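Local coordinates for protein leucine aminopeptidase A1, chloroplastic (Solanum lycopersicum, PDB 5D8N) that removes N-terminal amino acids, preferably leucine, from peptides as a magnesium-dependent homohexameric aminopeptidase, and also acts as a protein-folding chaperone, at residues P277-L282 and I352-E357; M262-A267 and D369-S374; E87-K92 and I106-L111. The protein carries 1 engineered substitution. All blocks are in the same frame, centred on the assembly; numbering follows the deposited sequence. Where two conformers were deposited one is given.

Contact 1: P277-L282 and I352-E357; sequences PYFIHL and IVAACE
Strands 278-282 and 352-357 run antiparallel, their axes 4.7 Å apart, with Tyr-278/Ala-355 and Ile-280/Val-353 as hydrogen-bonded pairs and Phe-279/Ala-354 and His-281/Ile-352 as non-hydrogen-bonded pairs. The bond from Ile-280 N to Val-353 O is short (2.8 Å) and nearly straight at 172°, whereas the two joining Tyr-278 and Ala-355 are more bent. Ile-352 CA adds a CH···O contact to Ile-280 O (3.3 Å). On one face, Phe-279 has CG anti to the backbone N (chi1 -172°), and the ring beyond it lies against the other strand. There Phe-279 CD2 touches Ala-354 CB at 3.7 Å and CZ meets Ile-352 CG2 at 3.6 Å. The side chains of His-281 and Ile-352 lie side by side, His-281 CD2 against Ile-352 CG1 at 4.0 Å, while His-281 NE2 is hydrogen-bonded to His-350. On the other face, Ile-280 sets CB opposite Val-353 CB (4.2 Å) and extends CD1 to Ala-355 CB. Helix 229-242 packs over the Ile-280/Val-353 face and helix 388-401 over the Phe-279/Ile-352 face, the three-layer α/β/α arrangement expected of the M17 catalytic domain. Strand 352-357 borders strand 293-305, which carries the magnesium ligand Lys-300, about 7 Å from Val-353 between side chains.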
loop_
_atom_site.group_PDB
_atom_site.type_symbol
_atom_site.label_atom_id
_atom_site.label_comp_id
_atom_site.label_asym_id
_atom_site.label_seq_id
_atom_site.Cartn_x
_atom_site.Cartn_y
_atom_site.Cartn_z
ATOM N N PRO A 277 -29.140 7.305 19.239
ATOM C CA PRO A 277 -29.814 6.530 18.218
ATOM C C PRO A 277 -31.324 6.451 18.418
ATOM O O PRO A 277 -31.790 6.656 19.526
ATOM C CB PRO A 277 -29.263 5.137 18.442
ATOM C CG PRO A 277 -29.049 5.075 19.906
ATOM C CD PRO A 277 -28.625 6.453 20.324
ATOM N N TYR A 278 -32.065 6.326 17.325
ATOM C CA TYR A 278 -33.509 6.231 17.369
ATOM C C TYR A 278 -33.926 5.159 16.385
ATOM O O TYR A 278 -33.525 5.155 15.219
ATOM C CB TYR A 278 -34.179 7.563 17.006
ATOM C CG TYR A 278 -33.975 8.610 18.073
ATOM C CD1 TYR A 278 -34.723 8.581 19.261
ATOM C CD2 TYR A 278 -32.946 9.530 17.981
ATOM C CE1 TYR A 278 -34.442 9.428 20.324
ATOM C CE2 TYR A 278 -32.682 10.404 19.026
ATOM C CZ TYR A 278 -33.467 10.390 20.165
ATOM O OH TYR A 278 -33.153 11.220 21.218
ATOM N N PHE A 279 -34.844 4.317 16.833
ATOM C CA PHE A 279 -35.349 3.239 15.997
ATOM C C PHE A 279 -36.715 3.704 15.498
ATOM O O PHE A 279 -37.627 3.949 16.280
ATOM C CB PHE A 279 -35.415 1.951 16.829
ATOM C CG PHE A 279 -35.744 0.727 16.027
ATOM C CD1 PHE A 279 -37.060 0.417 15.704
ATOM C CD2 PHE A 279 -34.754 -0.188 15.720
ATOM C CE1 PHE A 279 -37.361 -0.725 14.981
ATOM C CE2 PHE A 279 -35.057 -1.331 15.012
ATOM C CZ PHE A 279 -36.353 -1.598 14.624
ATOM N N ILE A 280 -36.830 3.827 14.190
ATOM C CA ILE A 280 -37.983 4.407 13.545
ATOM C C ILE A 280 -38.918 3.338 13.021
ATOM O O ILE A 280 -38.520 2.453 12.252
ATOM C CB ILE A 280 -37.535 5.293 12.368
ATOM C CG1 ILE A 280 -36.689 6.458 12.872
ATOM C CG2 ILE A 280 -38.746 5.812 11.623
ATOM C CD1 ILE A 280 -35.913 7.148 11.772
ATOM N N HIS A 281 -40.174 3.425 13.450
ATOM C CA HIS A 281 -41.224 2.524 12.980
ATOM C C HIS A 281 -42.465 3.276 12.504
ATOM O O HIS A 281 -43.211 3.839 13.298
ATOM C CB HIS A 281 -41.589 1.526 14.080
ATOM C CG HIS A 281 -42.587 0.497 13.659
ATOM N ND1 HIS A 281 -43.330 -0.232 14.567
ATOM C CD2 HIS A 281 -43.052 0.152 12.430
ATOM C CE1 HIS A 281 -44.117 -1.068 13.909
ATOM N NE2 HIS A 281 -43.987 -0.841 12.612
ATOM N N LEU A 282 -42.653 3.339 11.198
ATOM C CA LEU A 282 -43.884 3.890 10.626
ATOM C C LEU A 282 -44.736 2.741 10.140
ATOM O O LEU A 282 -44.207 1.703 9.712
ATOM C CB LEU A 282 -43.579 4.776 9.425
ATOM C CG LEU A 282 -42.764 6.037 9.683
ATOM C CD1 LEU A 282 -42.337 6.672 8.365
ATOM C CD2 LEU A 282 -43.599 7.029 10.463
ATOM N N ILE A 352 -39.253 0.602 8.512
ATOM C CA ILE A 352 -38.391 0.389 9.678
ATOM C C ILE A 352 -36.945 0.794 9.421
ATOM O O ILE A 352 -36.367 0.385 8.424
ATOM C CB ILE A 352 -38.474 -1.081 10.093
ATOM C CG1 ILE A 352 -39.873 -1.391 10.628
ATOM C CG2 ILE A 352 -37.435 -1.403 11.148
ATOM C CD1 ILE A 352 -40.222 -2.855 10.599
ATOM N N VAL A 353 -36.432 1.708 10.240
ATOM C CA VAL A 353 -35.063 2.178 10.154
ATOM C C VAL A 353 -34.424 2.250 11.538
ATOM O O VAL A 353 -34.881 2.999 12.407
ATOM C CB VAL A 353 -34.979 3.582 9.543
ATOM C CG1 VAL A 353 -33.536 4.071 9.547
ATOM C CG2 VAL A 353 -35.491 3.576 8.106
ATOM N N ALA A 354 -33.380 1.449 11.746
ATOM C CA ALA A 354 -32.597 1.527 12.971
ATOM C C ALA A 354 -31.486 2.559 12.813
ATOM O O ALA A 354 -30.408 2.264 12.260
ATOM C CB ALA A 354 -32.021 0.166 13.318
ATOM N N ALA A 355 -31.801 3.794 13.188
ATOM C CA ALA A 355 -30.938 4.919 12.883
ATOM C C ALA A 355 -29.909 5.168 13.994
ATOM O O ALA A 355 -30.202 5.101 15.189
ATOM C CB ALA A 355 -31.772 6.168 12.674
ATOM N N CYS A 356 -28.677 5.390 13.582
ATOM C CA CYS A 356 -27.583 5.715 14.482
ATOM C C CYS A 356 -26.440 6.275 13.648
ATOM O O CYS A 356 -26.488 6.256 12.424
ATOM C CB CYS A 356 -27.107 4.475 15.248
ATOM S SG CYS A 356 -26.499 3.134 14.190
ATOM N N GLU A 357 -25.427 6.812 14.314
ATOM C CA GLU A 357 -24.172 7.108 13.647
ATOM C C GLU A 357 -23.067 6.273 14.256
ATOM O O GLU A 357 -23.140 5.869 15.410
ATOM C CB GLU A 357 -23.839 8.605 13.631
ATOM C CG GLU A 357 -23.656 9.256 14.978
ATOM C CD GLU A 357 -23.185 10.690 14.918
ATOM O OE1 GLU A 357 -23.071 11.274 13.806
ATOM O OE2 GLU A 357 -22.711 11.145 15.991
#

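Contact 2: M262-A267 and D369-S374; sequences MGAYLA and DIVTAS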
loop_
_atom_site.group_PDB
_atom_site.type_symbol
_atom_site.label_atom_id
_atom_site.label_comp_id
_atom_site.label_asym_id
_atom_site.label_seq_id
_atom_site.Cartn_x
_atom_site.Cartn_y
_atom_site.Cartn_z
ATOM N N MET A 262 -31.861 -5.497 21.559
ATOM C CA MET A 262 -31.205 -5.216 20.287
ATOM C C MET A 262 -29.719 -4.930 20.500
ATOM O O MET A 262 -29.234 -3.827 20.246
ATOM C CB MET A 262 -31.860 -4.000 19.644
ATOM C CG MET A 262 -33.320 -4.165 19.329
ATOM S SD MET A 262 -33.874 -2.837 18.253
ATOM C CE MET A 262 -35.628 -3.154 18.216
ATOM N N GLY A 263 -28.975 -5.952 20.905
ATOM C CA GLY A 263 -27.574 -5.766 21.223
ATOM C C GLY A 263 -26.671 -5.458 20.035
ATOM O O GLY A 263 -25.621 -4.835 20.231
ATOM N N ALA A 264 -27.020 -5.934 18.836
ATOM C CA ALA A 264 -26.194 -5.659 17.672
ATOM C C ALA A 264 -26.298 -4.198 17.238
ATOM O O ALA A 264 -25.293 -3.507 17.063
ATOM C CB ALA A 264 -26.528 -6.606 16.541
ATOM N N TYR A 265 -27.518 -3.686 17.179
ATOM C CA TYR A 265 -27.767 -2.283 16.881
ATOM C C TYR A 265 -27.148 -1.366 17.938
ATOM O O TYR A 265 -26.432 -0.411 17.615
ATOM C CB TYR A 265 -29.273 -2.058 16.736
ATOM C CG TYR A 265 -29.775 -0.614 16.774
ATOM C CD1 TYR A 265 -29.251 0.367 15.949
ATOM C CD2 TYR A 265 -30.889 -0.273 17.527
ATOM C CE1 TYR A 265 -29.809 1.643 15.863
ATOM C CE2 TYR A 265 -31.439 1.004 17.488
ATOM C CZ TYR A 265 -30.895 1.966 16.658
ATOM O OH TYR A 265 -31.518 3.198 16.575
ATOM N N LEU A 266 -27.377 -1.690 19.209
ATOM C CA LEU A 266 -26.924 -0.820 20.276
ATOM C C LEU A 266 -25.416 -0.817 20.408
ATOM O O LEU A 266 -24.821 0.211 20.718
ATOM C CB LEU A 266 -27.587 -1.191 21.599
ATOM C CG LEU A 266 -29.087 -0.883 21.639
ATOM C CD1 LEU A 266 -29.751 -1.444 22.889
ATOM C CD2 LEU A 266 -29.305 0.612 21.636
ATOM N N ALA A 267 -24.770 -1.916 20.056
ATOM C CA ALA A 267 -23.309 -1.914 20.054
ATOM C C ALA A 267 -22.727 -0.949 19.007
ATOM O O ALA A 267 -21.760 -0.247 19.263
ATOM C CB ALA A 267 -22.786 -3.316 19.797
ATOM N N ASP A 369 -15.016 -7.516 19.460
ATOM C CA ASP A 369 -16.122 -7.584 20.398
ATOM C C ASP A 369 -17.147 -8.609 19.925
ATOM O O ASP A 369 -17.349 -8.789 18.721
ATOM C CB ASP A 369 -16.817 -6.226 20.559
ATOM C CG ASP A 369 -16.040 -5.261 21.449
ATOM O OD1 ASP A 369 -14.967 -5.610 21.979
ATOM O OD2 ASP A 369 -16.552 -4.146 21.670
ATOM N N ILE A 370 -17.870 -9.193 20.874
ATOM C CA ILE A 370 -18.909 -10.144 20.519
ATOM C C ILE A 370 -20.241 -9.591 20.997
ATOM O O ILE A 370 -20.384 -9.273 22.179
ATOM C CB ILE A 370 -18.675 -11.506 21.165
ATOM C CG1 ILE A 370 -17.436 -12.184 20.584
ATOM C CG2 ILE A 370 -19.889 -12.397 20.941
ATOM C CD1 ILE A 370 -16.991 -13.409 21.355
ATOM N N VAL A 371 -21.151 -9.347 20.058
ATOM C CA VAL A 371 -22.424 -8.707 20.372
ATOM C C VAL A 371 -23.523 -9.728 20.147
ATOM O O VAL A 371 -23.367 -10.679 19.371
ATOM C CB VAL A 371 -22.647 -7.467 19.498
ATOM C CG1 VAL A 371 -21.448 -6.531 19.595
ATOM C CG2 VAL A 371 -22.850 -7.846 18.039
ATOM N N THR A 372 -24.647 -9.525 20.814
ATOM C CA THR A 372 -25.754 -10.463 20.752
ATOM C C THR A 372 -26.990 -9.797 20.172
ATOM O O THR A 372 -27.550 -8.850 20.752
ATOM C CB THR A 372 -26.007 -11.010 22.169
ATOM O OG1 THR A 372 -24.770 -11.545 22.673
ATOM C CG2 THR A 372 -27.088 -12.098 22.215
ATOM N N ALA A 373 -27.453 -10.315 19.041
ATOM C CA ALA A 373 -28.664 -9.758 18.409
ATOM C C ALA A 373 -29.921 -10.172 19.177
ATOM O O ALA A 373 -29.860 -11.008 20.085
ATOM C CB ALA A 373 -28.764 -10.231 16.966
ATOM N N SER A 374 -31.042 -9.542 18.849
ATOM C CA SER A 374 -32.275 -9.725 19.603
ATOM C C SER A 374 -32.923 -11.086 19.371
ATOM O O SER A 374 -33.875 -11.435 20.059
ATOM C CB SER A 374 -33.285 -8.607 19.286
ATOM O OG SER A 374 -33.440 -8.395 17.895
#
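Apolar contact centres on Val-371, whose two methyls divide between two small residues of helix 263-267. Val-371 CG1 presses on Ala-267 CB at 3.5 Å, tighter than usual van der Waals contact, and CG2 reaches Ala-264, 4.0 Å from its CA. Chi1 of -53° puts CG1 anti to the carbonyl carbon and CG2 between N and C, one methyl for each alanine. Ala-264 CB also meets Ala-373 CB at 4.3 Å, and Ser-374 CB rests 4.1 Å from Met-262 CA, at the N-cap position of the helix. Backbone contact is closest at Gly-263, which has no side chain to hold the strand off: its CA lies 3.1 Å from Thr-372 O in a bent CH···O contact, 121° at the hydrogen, and its N is 3.2 Å from the same oxygen. The polar side chains turn to other partners. Ser-374 OG is hydrogen-bonded to Asp-394 of helix 388-401, and Thr-372 OG1 to Thr-20 of a neighbouring subunit, whose Leu-17 also packs on Ala-267. The first turn of a helix thus abuts strand 370-372, an outer strand of a small three-stranded sheet within the chain, in the M17 catalytic domain where two subunits of the hexamer meet.

Contact 3: E87-K92 and I106-L111; sequences EDFSGK and ITLVGL. With EDO (1,2-ethanediol), chain M.
Glu-87 O accepts a hydrogen bond of 3.2 Å from O2 of a 1,2-ethanediol molecule, probably from the crystallisation liquor, whose C2 also packs 3.6 Å from Glu-87 CB. The loop 87-92 that begins here links helix 79-86 to strand 96-101 in the N-terminal domain, whose family belongs to the macro clan, and it lies against strand 104-112 of the six-stranded mixed sheet. Asp-88, with positive phi, is the C-prime residue of a Schellman motif that ends helix 79-86. Glu-87 OE2 forms a salt bridge with Arg-105 of a neighbouring subunit.

Where the loop crosses the end of the strand, Lys-92 O receives a CH···O contact from Gly-110 CA at 3.3 Å, with an angle of 151° at the hydrogen. Gly-91 and Gly-110 approach backbone to backbone, their CA atoms 3.9 Å apart; a CB on Gly-110 would collide with Lys-92 O and Gly-91 C. Gly-91 is explained by its own backbone angles, with a positive phi of 86°, at which a CB would jam against the carbonyl O of the residue before. Gly-91 forms a backbone hydrogen bond with Gly-112, while Gln-95 OE1 accepts bonds from both Ser-90 N and Lys-92 N and probably helps hold the curve of the loop.

Phe-89 is the large apolar group of the contact. Its CG stands anti to the backbone N (chi1 178°), and the ring descends on the strand with its edge toward the peptide between Val-109 and Gly-110; Phe-89 CZ is 3.7 Å from Gly-110 N. Phe-89 CE2 meets Leu-108 CB at 3.8 Å, the two side chains crossing at a slant. Val-97 of strand 96-101 and Met-56 also touch this phenylalanine. One face of the Phe-89 ring is covered by the loop itself, Gly-91 N standing 3.7 Å above the plane over the ring centre.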
loop_
_atom_site.group_PDB
_atom_site.type_symbol
_atom_site.label_atom_id
_atom_site.label_comp_id
_atom_site.label_asym_id
_atom_site.label_seq_id
_atom_site.Cartn_x
_atom_site.Cartn_y
_atom_site.Cartn_z
ATOM N N GLU A 87 -26.028 20.431 -37.286
ATOM C CA GLU A 87 -25.578 19.995 -35.981
ATOM C C GLU A 87 -25.595 18.471 -35.889
ATOM O O GLU A 87 -25.405 17.920 -34.811
ATOM C CB GLU A 87 -26.403 20.649 -34.874
ATOM C CG GLU A 87 -26.284 22.170 -34.892
ATOM C CD GLU A 87 -27.232 22.882 -33.949
ATOM O OE1 GLU A 87 -27.529 22.313 -32.872
ATOM O OE2 GLU A 87 -27.657 24.027 -34.281
ATOM N N ASP A 88 -25.787 17.803 -37.022
ATOM C CA ASP A 88 -25.731 16.343 -37.092
ATOM C C ASP A 88 -26.736 15.661 -36.141
ATOM O O ASP A 88 -26.412 14.670 -35.495
ATOM C CB ASP A 88 -24.298 15.889 -36.793
ATOM C CG ASP A 88 -24.019 14.468 -37.242
ATOM O OD1 ASP A 88 -24.487 14.082 -38.326
ATOM O OD2 ASP A 88 -23.333 13.734 -36.507
ATOM N N PHE A 89 -27.915 16.243 -35.961
ATOM C CA PHE A 89 -28.945 15.637 -35.100
ATOM C C PHE A 89 -29.781 14.710 -35.971
ATOM O O PHE A 89 -30.325 15.146 -36.979
ATOM C CB PHE A 89 -29.868 16.713 -34.505
ATOM C CG PHE A 89 -30.976 16.172 -33.653
ATOM C CD1 PHE A 89 -30.757 15.839 -32.329
ATOM C CD2 PHE A 89 -32.251 16.011 -34.156
ATOM C CE1 PHE A 89 -31.767 15.299 -31.551
ATOM C CE2 PHE A 89 -33.256 15.422 -33.397
ATOM C CZ PHE A 89 -33.031 15.095 -32.076
ATOM N N SER A 90 -29.812 13.426 -35.637
ATOM C CA SER A 90 -30.622 12.449 -36.374
ATOM C C SER A 90 -31.497 11.648 -35.406
ATOM O O SER A 90 -32.026 10.594 -35.755
ATOM C CB SER A 90 -29.713 11.501 -37.168
ATOM O OG SER A 90 -28.853 10.801 -36.285
ATOM N N GLY A 91 -31.675 12.165 -34.191
ATOM C CA GLY A 91 -32.605 11.562 -33.235
ATOM C C GLY A 91 -32.010 10.439 -32.413
ATOM O O GLY A 91 -32.745 9.701 -31.763
ATOM N N LYS A 92 -30.686 10.328 -32.401
ATOM C CA LYS A 92 -30.022 9.317 -31.574
ATOM C C LYS A 92 -30.156 9.649 -30.097
ATOM O O LYS A 92 -30.283 10.817 -29.719
ATOM C CB LYS A 92 -28.543 9.156 -31.949
ATOM C CG LYS A 92 -28.318 8.641 -33.365
ATOM C CD LYS A 92 -26.834 8.507 -33.677
ATOM C CE LYS A 92 -26.609 7.940 -35.074
ATOM N NZ LYS A 92 -25.172 8.003 -35.464
ATOM N N ILE A 106 -37.611 25.957 -29.465
ATOM C CA ILE A 106 -37.842 24.540 -29.615
ATOM C C ILE A 106 -36.587 23.751 -29.277
ATOM O O ILE A 106 -35.485 24.136 -29.658
ATOM C CB ILE A 106 -38.296 24.197 -31.041
ATOM C CG1 ILE A 106 -39.736 24.674 -31.199
ATOM C CG2 ILE A 106 -38.276 22.689 -31.271
ATOM C CD1 ILE A 106 -40.318 24.542 -32.596
ATOM N N THR A 107 -36.742 22.645 -28.555
ATOM C CA THR A 107 -35.667 21.660 -28.472
ATOM C C THR A 107 -36.142 20.288 -28.934
ATOM O O THR A 107 -37.182 19.797 -28.487
ATOM C CB THR A 107 -35.037 21.570 -27.067
ATOM O OG1 THR A 107 -33.910 20.676 -27.086
ATOM C CG2 THR A 107 -36.056 21.115 -26.034
ATOM N N LEU A 108 -35.395 19.702 -29.869
ATOM C CA LEU A 108 -35.613 18.316 -30.269
ATOM C C LEU A 108 -34.707 17.425 -29.447
ATOM O O LEU A 108 -33.536 17.726 -29.266
ATOM C CB LEU A 108 -35.268 18.125 -31.743
ATOM C CG LEU A 108 -35.941 19.096 -32.725
ATOM C CD1 LEU A 108 -35.542 18.664 -34.123
ATOM C CD2 LEU A 108 -37.456 19.075 -32.570
ATOM N N VAL A 109 -35.260 16.346 -28.914
ATOM C CA VAL A 109 -34.530 15.439 -28.042
ATOM C C VAL A 109 -34.558 14.049 -28.637
ATOM O O VAL A 109 -35.635 13.512 -28.920
ATOM C CB VAL A 109 -35.193 15.375 -26.654
ATOM C CG1 VAL A 109 -34.452 14.397 -25.764
ATOM C CG2 VAL A 109 -35.200 16.760 -26.020
ATOM N N GLY A 110 -33.380 13.461 -28.809
ATOM C CA GLY A 110 -33.265 12.165 -29.467
ATOM C C GLY A 110 -33.702 11.051 -28.550
ATOM O O GLY A 110 -33.295 11.010 -27.405
ATOM N N LEU A 111 -34.576 10.172 -29.036
ATOM C CA LEU A 111 -34.990 9.003 -28.263
ATOM C C LEU A 111 -34.287 7.708 -28.695
ATOM O O LEU A 111 -34.556 6.638 -28.148
ATOM C CB LEU A 111 -36.499 8.842 -28.376
ATOM C CG LEU A 111 -37.313 10.031 -27.862
ATOM C CD1 LEU A 111 -38.806 9.851 -28.108
ATOM C CD2 LEU A 111 -37.054 10.245 -26.379
HETATM C C1 EDO M . -24.430 20.805 -30.495
HETATM O O1 EDO M . -25.080 19.646 -29.964
HETATM C C2 EDO M . -24.274 20.669 -32.006
HETATM O O2 EDO M . -23.791 19.376 -32.417
#

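Contacts 1 and 2 belong to the catalytic domain and touch: the hydroxyl of Tyr-265, on the helix of contact 2, probably hydrogen-bonds to Ala-355 O of contact 1. Along the chain, contact 1 is nested inside the loop that contact 2 closes. Contact 3, in the N-terminal domain, is about 47 Å from contact 1 between centres, on the other side of the chain's centre. All three are largely buried, but contact 1 is central sheet, joined by regular backbone bonds, while contact 2 is methyl packing and a close glycine approach beside a subunit interface. Contact 3 seats a loop on a strand through glycines and an aromatic ring, with an exposed lysine at its border.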